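Local coordinates for Tni2 (Pseudomonas fluorescens, PDB 6B12), which probably acts as the immunity protein that neutralises a cognate NAD-degrading effector toxin delivered between bacteria by type VI secretion, at residues Y81-S84 against Q89-R92; C124-Q129 against A133-D138. All coordinates share one frame; numbering follows the deposited sequence.

Contact 1: residues Y81-S84 against Q89-R92; sequences YVVS and QQIR
Val82 and Ile91 form a hydrogen-bonded antiparallel pair, joined by Val82 N to Ile91 O at 2.9 Å and, in return, by Ile91 N to Val82 O at the same length. Toward the turn, Ser84 N meets Gln89 O at 3.0 Å along an almost straight N-H...O line (177°). The serine then accepts in its turn: Gln89 N donates to Ser84 OG at 3.2 Å, so both polar backbone atoms of Gln89 are held by one residue. On the sheet face bearing Tyr81, Val83, Gln90 and Arg92, the Gln90 amide comes obliquely against the CD1-CE1 side of the tyrosine ring, with Gln90 NE2 3.4 Å from Tyr81 CD1 and the two planes 32° apart. Its CG sits between backbone N and carbonyl carbon (chi1 69°), and the extended chain beyond carries the amide along the sheet face to the ring; Gln90 lies alongside Val83, its OE1 3.8 Å from Val83 CG2. Arg92 CB touches the same ring at Tyr81 CE1, 3.8 Å away. The unit is a beta hairpin, strand 90-92 being an edge strand, within this chain, of a four-stranded antiparallel sheet. On its other flank, strand 78-84 pairs with strand 64-70 through backbone bonds of Tyr81 to Ile67 and of Val83 to Leu65. Within the turn, Asp86 OD1 is hydrogen-bonded to Ser84 OG, and Gln88 N adds a weak bond to that hydroxyl.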
ATOM      1  N   TYR C  81       1.140  -2.759  14.704  1.00 13.23           N
ATOM      2  CA  TYR C  81       1.938  -3.135  15.863  1.00 12.38           C
ATOM      3  C   TYR C  81       3.370  -3.392  15.428  1.00 14.19           C
ATOM      4  O   TYR C  81       3.613  -3.877  14.327  1.00 16.28           O
ATOM      5  CB  TYR C  81       1.420  -4.415  16.522  1.00 15.24           C
ATOM      6  CG  TYR C  81      -0.003  -4.304  17.004  1.00 15.58           C
ATOM      7  CD1 TYR C  81      -0.286  -3.798  18.271  1.00 13.93           C
ATOM      8  CD2 TYR C  81      -1.064  -4.670  16.176  1.00 17.01           C
ATOM      9  CE1 TYR C  81      -1.605  -3.687  18.710  1.00 19.46           C
ATOM     10  CE2 TYR C  81      -2.373  -4.567  16.600  1.00 17.52           C
ATOM     11  CZ  TYR C  81      -2.640  -4.069  17.872  1.00 21.89           C
ATOM     12  OH  TYR C  81      -3.943  -3.963  18.313  1.00 21.78           O
ATOM     13  N   VAL C  82       4.303  -3.079  16.319  1.00 13.89           N
ATOM     14  CA  VAL C  82       5.693  -3.539  16.210  1.00 12.76           C
ATOM     15  C   VAL C  82       5.874  -4.617  17.258  1.00 13.95           C
ATOM     16  O   VAL C  82       5.662  -4.372  18.448  1.00 17.71           O
ATOM     17  CB  VAL C  82       6.691  -2.394  16.419  1.00 16.37           C
ATOM     18  CG1 VAL C  82       8.126  -2.941  16.452  1.00 18.03           C
ATOM     19  CG2 VAL C  82       6.535  -1.386  15.308  1.00 17.99           C
ATOM     20  N   VAL C  83       6.261  -5.812  16.824  1.00 14.47           N
ATOM     21  CA  VAL C  83       6.400  -6.962  17.704  1.00 11.92           C
ATOM     22  C   VAL C  83       7.877  -7.308  17.793  1.00 15.60           C
ATOM     23  O   VAL C  83       8.574  -7.313  16.780  1.00 15.30           O
ATOM     24  CB  VAL C  83       5.598  -8.166  17.168  1.00 11.58           C
ATOM     25  CG1 VAL C  83       5.747  -9.366  18.071  1.00 14.58           C
ATOM     26  CG2 VAL C  83       4.098  -7.790  16.979  1.00 16.62           C
ATOM     27  N   SER C  84       8.352  -7.573  18.997  1.00 15.19           N
ATOM     28  CA  SER C  84       9.746  -7.960  19.161  1.00 16.94           C
ATOM     29  C   SER C  84       9.995  -9.328  18.512  1.00 17.53           C
ATOM     30  O   SER C  84       9.086 -10.141  18.342  1.00 15.97           O
ATOM     31  CB  SER C  84      10.121  -8.001  20.650  1.00 19.85           C
ATOM     32  OG  SER C  84       9.393  -8.997  21.343  1.00 21.44           O
ATOM     33  N   GLN C  89       7.028  -8.917  23.538  1.00 22.48           N
ATOM     34  CA  GLN C  89       6.487  -7.583  23.754  1.00 23.88           C
ATOM     35  C   GLN C  89       6.019  -7.027  22.429  1.00 19.77           C
ATOM     36  O   GLN C  89       6.486  -7.426  21.356  1.00 20.13           O
ATOM     37  CB  GLN C  89       7.525  -6.630  24.377  1.00 30.52           C
ATOM     38  CG  GLN C  89       8.216  -7.170  25.627  1.00 45.93           C
ATOM     39  CD  GLN C  89       9.688  -7.496  25.390  1.00 58.84           C
ATOM     40  OE1 GLN C  89      10.268  -7.111  24.370  1.00 65.34           O
ATOM     41  NE2 GLN C  89      10.297  -8.202  26.338  1.00 61.67           N
ATOM     42  N   GLN C  90       5.089  -6.080  22.508  1.00 17.19           N
ATOM     43  CA  GLN C  90       4.712  -5.390  21.300  1.00 18.25           C
ATOM     44  C   GLN C  90       4.275  -3.986  21.668  1.00 20.00           C
ATOM     45  O   GLN C  90       4.038  -3.674  22.840  1.00 19.92           O
ATOM     46  CB  GLN C  90       3.603  -6.127  20.554  1.00 21.88           C
ATOM     47  CG  GLN C  90       2.286  -6.089  21.267  1.00 21.10           C
ATOM     48  CD  GLN C  90       1.209  -6.800  20.480  1.00 27.55           C
ATOM     49  OE1 GLN C  90       1.480  -7.765  19.775  1.00 28.76           O
ATOM     50  NE2 GLN C  90      -0.008  -6.328  20.599  1.00 25.68           N
ATOM     51  N   ILE C  91       4.225  -3.135  20.652  1.00 16.06           N
ATOM     52  CA  ILE C  91       3.843  -1.736  20.810  1.00 17.05           C
ATOM     53  C   ILE C  91       2.841  -1.397  19.719  1.00 17.16           C
ATOM     54  O   ILE C  91       3.091  -1.657  18.542  1.00 19.26           O
ATOM     55  CB  ILE C  91       5.054  -0.790  20.711  1.00 21.60           C
ATOM     56  CG1 ILE C  91       6.144  -1.201  21.699  1.00 29.65           C
ATOM     57  CG2 ILE C  91       4.604   0.675  20.940  1.00 24.02           C
ATOM     58  CD1 ILE C  91       7.458  -0.439  21.520  1.00 42.61           C
ATOM     59  N   ARG C  92       1.729  -0.795  20.101  1.00 17.06           N
ATOM     60  CA  ARG C  92       0.782  -0.277  19.130  1.00 16.59           C
ATOM     61  C   ARG C  92       1.269   1.080  18.631  1.00 16.78           C
ATOM     62  O   ARG C  92       1.565   1.979  19.434  1.00 18.55           O
ATOM     63  CB  ARG C  92      -0.602  -0.149  19.781  1.00 18.48           C
ATOM     64  CG  ARG C  92      -1.697   0.377  18.859  1.00 17.96           C
ATOM     65  CD  ARG C  92      -2.968   0.615  19.651  1.00 19.89           C
ATOM     66  NE  ARG C  92      -4.027   1.186  18.824  1.00 24.94           N
ATOM     67  CZ  ARG C  92      -4.076   2.456  18.439  1.00 29.11           C
ATOM     68  NH1 ARG C  92      -3.120   3.311  18.800  1.00 29.80           N
ATOM     69  NH2 ARG C  92      -5.101   2.881  17.703  1.00 35.47           N
TER

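Contact 2: residues C124-Q129 against A133-D138; sequences CMFSRQ and AMFRVD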
ATOM      1  N   CYS C 124       5.202   2.758   6.814  1.00 12.35           N
ATOM      2  CA  CYS C 124       3.837   2.300   6.605  1.00 16.44           C
ATOM      3  C   CYS C 124       3.036   3.466   6.052  1.00 16.22           C
ATOM      4  O   CYS C 124       3.218   4.622   6.475  1.00 17.86           O
ATOM      5  CB  CYS C 124       3.234   1.764   7.901  1.00 17.87           C
ATOM      6  SG  CYS C 124       1.693   0.827   7.689  1.00 19.85           S
HETATM    7  N   MSE C 125       2.207   3.160   5.063  1.00 14.03           N
HETATM    8  CA  MSE C 125       1.436   4.179   4.361  1.00 14.93           C
HETATM    9  C   MSE C 125       0.133   4.382   5.120  1.00 20.80           C
HETATM   10  O   MSE C 125      -0.557   3.424   5.438  1.00 18.10           O
HETATM   11  CB  MSE C 125       1.200   3.752   2.907  1.00 15.78           C
HETATM   12  CG  MSE C 125       2.479   3.414   2.161  1.00 22.81           C
HETATM   13 SE   MSE C 125       3.783   4.885   2.157  0.73 27.40          SE
HETATM   14  CE  MSE C 125       2.585   6.133   1.340  1.00 17.78           C
ATOM     15  N   PHE C 126      -0.200   5.645   5.386  1.00 18.67           N
ATOM     16  CA  PHE C 126      -1.283   6.031   6.287  1.00 16.46           C
ATOM     17  C   PHE C 126      -2.323   6.797   5.482  1.00 15.35           C
ATOM     18  O   PHE C 126      -1.972   7.741   4.767  1.00 17.05           O
ATOM     19  CB  PHE C 126      -0.691   6.903   7.404  1.00 16.35           C
ATOM     20  CG  PHE C 126      -1.691   7.568   8.334  1.00 17.05           C
ATOM     21  CD1 PHE C 126      -2.088   6.946   9.506  1.00 22.53           C
ATOM     22  CD2 PHE C 126      -2.124   8.869   8.095  1.00 19.32           C
ATOM     23  CE1 PHE C 126      -2.950   7.590  10.388  1.00 18.89           C
ATOM     24  CE2 PHE C 126      -2.981   9.518   8.975  1.00 23.20           C
ATOM     25  CZ  PHE C 126      -3.402   8.887  10.112  1.00 20.03           C
ATOM     26  N   SER C 127      -3.587   6.358   5.557  1.00 16.63           N
ATOM     27  CA  SER C 127      -4.691   7.028   4.879  1.00 17.41           C
ATOM     28  C   SER C 127      -5.411   7.912   5.889  1.00 19.26           C
ATOM     29  O   SER C 127      -6.046   7.399   6.819  1.00 18.33           O
ATOM     30  CB  SER C 127      -5.645   6.001   4.266  1.00 26.06           C
ATOM     31  OG  SER C 127      -6.647   6.664   3.496  1.00 32.42           O
ATOM     32  N   ARG C 128      -5.326   9.232   5.695  1.00 17.36           N
ATOM     33  CA  ARG C 128      -5.954  10.173   6.615  1.00 18.27           C
ATOM     34  C   ARG C 128      -7.472  10.065   6.500  1.00 23.81           C
ATOM     35  O   ARG C 128      -8.017  10.092   5.405  1.00 23.26           O
ATOM     36  CB  ARG C 128      -5.492  11.597   6.296  1.00 25.02           C
ATOM     37  CG  ARG C 128      -6.105  12.671   7.175  1.00 23.35           C
ATOM     38  CD  ARG C 128      -5.305  13.956   7.077  1.00 22.06           C
ATOM     39  NE  ARG C 128      -5.409  14.604   5.765  1.00 25.21           N
ATOM     40  CZ  ARG C 128      -4.714  15.684   5.412  1.00 27.00           C
ATOM     41  NH1 ARG C 128      -3.848  16.237   6.270  1.00 23.75           N
ATOM     42  NH2 ARG C 128      -4.856  16.188   4.197  1.00 28.19           N
ATOM     43  N   GLN C 129      -8.154   9.916   7.631  1.00 20.28           N
ATOM     44  CA  GLN C 129      -9.565   9.543   7.585  1.00 22.77           C
ATOM     45  C   GLN C 129     -10.414  10.606   6.901  1.00 29.69           C
ATOM     46  O   GLN C 129     -11.343  10.278   6.152  1.00 33.07           O
ATOM     47  CB  GLN C 129     -10.065   9.273   9.003  1.00 26.08           C
ATOM     48  CG  GLN C 129     -11.545   8.989   9.115  1.00 36.75           C
ATOM     49  CD  GLN C 129     -12.066   9.280  10.513  1.00 49.24           C
ATOM     50  OE1 GLN C 129     -11.756   8.563  11.464  1.00 49.70           O
ATOM     51  NE2 GLN C 129     -12.841  10.353  10.647  1.00 54.46           N
ATOM     52  N   ALA C 133      -6.207  11.286   2.145  1.00 26.16           N
ATOM     53  CA  ALA C 133      -4.875  11.638   1.673  1.00 26.17           C
ATOM     54  C   ALA C 133      -3.861  10.670   2.256  1.00 24.80           C
ATOM     55  O   ALA C 133      -3.987  10.248   3.409  1.00 22.21           O
ATOM     56  CB  ALA C 133      -4.507  13.070   2.063  1.00 24.84           C
HETATM   57  N   MSE C 134      -2.857  10.319   1.453  1.00 27.32           N
HETATM   58  CA  MSE C 134      -1.869   9.322   1.851  1.00 26.32           C
HETATM   59  C   MSE C 134      -0.652  10.001   2.440  1.00 24.59           C
HETATM   60  O   MSE C 134      -0.174  11.023   1.919  1.00 24.48           O
HETATM   61  CB  MSE C 134      -1.424   8.454   0.663  1.00 27.32           C
HETATM   62  CG  MSE C 134      -2.541   7.711  -0.059  1.00 39.37           C
HETATM   63 SE   MSE C 134      -3.471   6.466   1.128  1.00 44.58          SE
HETATM   64  CE  MSE C 134      -1.939   5.631   1.998  1.00 27.84           C
ATOM     65  N   PHE C 135      -0.140   9.422   3.514  1.00 23.45           N
ATOM     66  CA  PHE C 135       1.063   9.918   4.152  1.00 21.97           C
ATOM     67  C   PHE C 135       2.026   8.764   4.325  1.00 24.83           C
ATOM     68  O   PHE C 135       1.624   7.665   4.707  1.00 21.68           O
ATOM     69  CB  PHE C 135       0.769  10.547   5.500  1.00 21.20           C
ATOM     70  CG  PHE C 135       0.033  11.831   5.387  1.00 23.29           C
ATOM     71  CD1 PHE C 135      -1.333  11.837   5.170  1.00 22.98           C
ATOM     72  CD2 PHE C 135       0.710  13.031   5.473  1.00 25.93           C
ATOM     73  CE1 PHE C 135      -2.025  13.034   5.036  1.00 24.40           C
ATOM     74  CE2 PHE C 135       0.025  14.233   5.355  1.00 24.39           C
ATOM     75  CZ  PHE C 135      -1.336  14.231   5.135  1.00 27.85           C
ATOM     76  N   ARG C 136       3.284   9.026   4.029  1.00 20.83           N
ATOM     77  CA  ARG C 136       4.360   8.091   4.331  1.00 20.22           C
ATOM     78  C   ARG C 136       4.786   8.304   5.776  1.00 18.91           C
ATOM     79  O   ARG C 136       5.148   9.431   6.160  1.00 19.36           O
ATOM     80  CB  ARG C 136       5.527   8.321   3.376  1.00 21.47           C
ATOM     81  CG  ARG C 136       6.802   7.660   3.847  1.00 19.76           C
ATOM     82  CD  ARG C 136       7.935   7.958   2.882  1.00 24.06           C
ATOM     83  NE  ARG C 136       9.219   7.596   3.484  1.00 20.48           N
ATOM     84  CZ  ARG C 136      10.381   7.736   2.867  1.00 27.84           C
ATOM     85  NH1 ARG C 136      10.414   8.218   1.623  1.00 25.07           N
ATOM     86  NH2 ARG C 136      11.501   7.382   3.483  1.00 25.97           N
ATOM     87  N   VAL C 137       4.721   7.246   6.585  1.00 18.63           N
ATOM     88  CA  VAL C 137       5.059   7.320   8.006  1.00 17.61           C
ATOM     89  C   VAL C 137       6.244   6.400   8.257  1.00 17.14           C
ATOM     90  O   VAL C 137       6.132   5.175   8.150  1.00 17.61           O
ATOM     91  CB  VAL C 137       3.871   6.955   8.903  1.00 17.90           C
ATOM     92  CG1 VAL C 137       4.248   7.148  10.399  1.00 17.03           C
ATOM     93  CG2 VAL C 137       2.661   7.816   8.549  1.00 18.64           C
ATOM     94  N   ASP C 138       7.385   6.992   8.570  1.00 16.42           N
ATOM     95  CA  ASP C 138       8.574   6.231   8.919  1.00 16.89           C
ATOM     96  C   ASP C 138       8.605   6.042  10.427  1.00 15.35           C
ATOM     97  O   ASP C 138       8.384   6.991  11.184  1.00 18.05           O
ATOM     98  CB  ASP C 138       9.837   6.959   8.453  1.00 16.70           C
ATOM     99  CG  ASP C 138      10.047   6.872   6.943  1.00 23.11           C
ATOM    100  OD1 ASP C 138       9.166   6.355   6.209  1.00 26.60           O
ATOM    101  OD2 ASP C 138      11.105   7.323   6.474  1.00 27.10           O
TER
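Phe126 and Phe135 pair through two reciprocal backbone bonds, of which Phe126 N to Phe135 O measures 2.8 Å. Cys124 and Val137 are bonded reciprocally in the same manner, and Arg128 N to Ala133 O, also 2.8 Å, completes the set with an N-H...O angle of 177°. Among the apolar contacts, Phe126 CB meets Val137 CG2 at 3.7 Å on the face that turns toward Leu97 and Ile99 of strand 96-99. The other face carries two selenomethionines, each bent back at chi2 and chi3: the methyl CE of Met134 comes within 3.8 Å of Met125 CB, while Met125 SE reaches Arg136 CB at 4.0 Å. Met134 also packs on a basic side chain of the other protein chain. The Arg128 guanidinium and the Phe135 ring meet where Phe135 CZ lies over one face of the guanidinium, toward its rim, 3.4 Å from Arg128 NH1; with planes 63° apart, the groups are steeply inclined and not stacked. The bend at chi3 (69°) folds the arginine against that ring, and Asp131 holds its NH2 in a salt bridge. Charge pairing recurs along one strand, as Arg136 grips Asp138 side-on, NE to OD1 at 3.0 Å and NH2 to OD2. Alternating hydrogen-bonded and non-hydrogen-bonded pairs with a short connection identify a beta hairpin, here within a five-stranded antiparallel meander.

How the contacts relate
From the N terminus the chain first builds the sheet containing strands 2-3 and 34-41, then runs from strand 54-58 through 64-70 into strand 78-84. Contact 1 closes the next turn, over four intervening residues, and finishes the four-stranded sheet at strand 90-92. The chain then enters the C-terminal sheet through strands 96-99 and 102-112, and contact 2 closes the short connection 129-133 between its third and fourth strands before strand 145-152 ends the sheet. The hairpins follow in series, neither nested nor crossed. The two do not touch, their centres lying 19 Å apart and their nearest atoms about 8 Å; each ties neighbouring strands within its own sheet.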